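Local coordinates for protein AT-less polyketide synthase (Streptomyces platensis subsp. rosaceus, PDB 4TKT) that probably catalyses decarboxylative Claisen condensation as a ketosynthase domain of the modular polyketide synthase that builds isomigrastatin, at residues A208-V213 with G254-R259. Sequence-based numbering, arbitrary orientation.
Sequences ALAGGV and GAVLLR
Ala210 and Val256 exchange two backbone hydrogen bonds, Ala210 N to Val256 O at 2.9 Å and Val256 N to Ala210 O at 2.7 Å, in the middle of an antiparallel strand pair in the N-terminal half of the thiolase-like ketosynthase fold. Ala208 with Leu258 and Gly212 with Gly254 form the other two hydrogen-bonded pairs, so six N-H...O bonds join the strands. The least straight is Gly212 N to Gly254 O, with 138° at the hydrogen. Beside it the non-hydrogen-bonded pair Gly211 and Ala255 closes to 3.9 Å between CA atoms, and Gly211 CA comes within 3.2 Å of Gly254 O as a CA-H...O contact. The other edge of 208-213 bonds to strand 129-136, and 254-259 adjoins strand 9-17, so the pair is interior to the sheet. On the face of Ala208, Ala210, Val256 and Leu258, Ala210 packs against helix 188-202. On the face of Leu209 and Leu257, helix 93-109 receives Leu209 and Ala255. Both leucines hold CG anti to the backbone N (chi1 -157° and -165°), and their side chains cross at about a right angle, Leu209 CD1 lying 3.7 Å from Leu257 CD1.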
loop_
_atom_site.group_PDB
_atom_site.type_symbol
_atom_site.label_atom_id
_atom_site.label_comp_id
_atom_site.label_asym_id
_atom_site.label_seq_id
_atom_site.Cartn_x
_atom_site.Cartn_y
_atom_site.Cartn_z
ATOM N N ALA A 208 -6.168 -0.927 12.724
ATOM C CA ALA A 208 -4.742 -1.170 12.607
ATOM C C ALA A 208 -4.226 -0.823 11.223
ATOM O O ALA A 208 -4.784 -1.237 10.207
ATOM C CB ALA A 208 -4.421 -2.617 12.940
ATOM N N LEU A 209 -3.153 -0.047 11.201
ATOM C CA LEU A 209 -2.427 0.224 9.976
ATOM C C LEU A 209 -1.328 -0.822 9.816
ATOM O O LEU A 209 -0.468 -0.962 10.686
ATOM C CB LEU A 209 -1.840 1.631 10.010
ATOM C CG LEU A 209 -1.532 2.277 8.665
ATOM C CD1 LEU A 209 -2.796 2.355 7.833
ATOM C CD2 LEU A 209 -0.941 3.657 8.884
ATOM N N ALA A 210 -1.368 -1.569 8.720
ATOM C CA ALA A 210 -0.357 -2.586 8.466
ATOM C C ALA A 210 0.229 -2.418 7.074
ATOM O O ALA A 210 -0.501 -2.202 6.110
ATOM C CB ALA A 210 -0.942 -3.977 8.629
ATOM N N GLY A 211 1.549 -2.512 6.972
ATOM C CA GLY A 211 2.207 -2.371 5.689
ATOM C C GLY A 211 3.692 -2.648 5.744
ATOM O O GLY A 211 4.231 -3.033 6.783
ATOM N N GLY A 212 4.356 -2.449 4.610
ATOM C CA GLY A 212 5.783 -2.674 4.502
ATOM C C GLY A 212 6.457 -1.611 3.658
ATOM O O GLY A 212 5.818 -0.949 2.842
ATOM N N VAL A 213 7.756 -1.443 3.861
ATOM C CA VAL A 213 8.527 -0.476 3.099
ATOM C C VAL A 213 9.901 -1.049 2.773
ATOM O O VAL A 213 10.531 -1.700 3.608
ATOM C CB VAL A 213 8.674 0.861 3.864
ATOM C CG1 VAL A 213 9.219 0.627 5.266
ATOM C CG2 VAL A 213 9.553 1.835 3.093
ATOM N N GLY A 254 3.836 0.424 0.883
ATOM C CA GLY A 254 2.410 0.160 0.863
ATOM C C GLY A 254 1.843 -0.046 2.250
ATOM O O GLY A 254 2.579 -0.358 3.188
ATOM N N ALA A 255 0.532 0.131 2.380
ATOM C CA ALA A 255 -0.142 -0.072 3.658
ATOM C C ALA A 255 -1.635 -0.324 3.484
ATOM O O ALA A 255 -2.233 0.070 2.482
ATOM C CB ALA A 255 0.080 1.122 4.568
ATOM N N VAL A 256 -2.226 -0.994 4.465
ATOM C CA VAL A 256 -3.670 -1.176 4.515
ATOM C C VAL A 256 -4.195 -0.769 5.884
ATOM O O VAL A 256 -3.503 -0.912 6.892
ATOM C CB VAL A 256 -4.081 -2.634 4.227
ATOM C CG1 VAL A 256 -3.971 -2.937 2.748
ATOM C CG2 VAL A 256 -3.235 -3.597 5.040
ATOM N N LEU A 257 -5.415 -0.244 5.912
ATOM C CA LEU A 257 -6.094 0.027 7.170
ATOM C C LEU A 257 -7.013 -1.147 7.484
ATOM O O LEU A 257 -7.927 -1.448 6.718
ATOM C CB LEU A 257 -6.883 1.336 7.101
ATOM C CG LEU A 257 -7.349 1.913 8.442
ATOM C CD1 LEU A 257 -6.168 2.132 9.373
ATOM C CD2 LEU A 257 -8.109 3.213 8.241
ATOM N N LEU A 258 -6.756 -1.815 8.605
ATOM C CA LEU A 258 -7.485 -3.031 8.950
ATOM C C LEU A 258 -8.486 -2.808 10.078
ATOM O O LEU A 258 -8.270 -1.982 10.965
ATOM C CB LEU A 258 -6.508 -4.141 9.334
ATOM C CG LEU A 258 -5.501 -4.519 8.252
ATOM C CD1 LEU A 258 -4.655 -5.694 8.708
ATOM C CD2 LEU A 258 -6.220 -4.837 6.954
ATOM N N ARG A 259 -9.570 -3.574 10.046
ATOM C CA ARG A 259 -10.682 -3.379 10.963
ATOM C C ARG A 259 -11.598 -4.603 10.978
ATOM O O ARG A 259 -11.820 -5.217 9.936
ATOM C CB ARG A 259 -11.465 -2.131 10.556
ATOM C CG ARG A 259 -12.534 -1.720 11.526
ATOM C CD ARG A 259 -13.071 -0.347 11.198
ATOM N NE ARG A 259 -13.871 0.163 12.302
ATOM C CZ ARG A 259 -14.588 1.277 12.248
ATOM N NH1 ARG A 259 -14.605 1.994 11.134
ATOM N NH2 ARG A 259 -15.287 1.668 13.304
#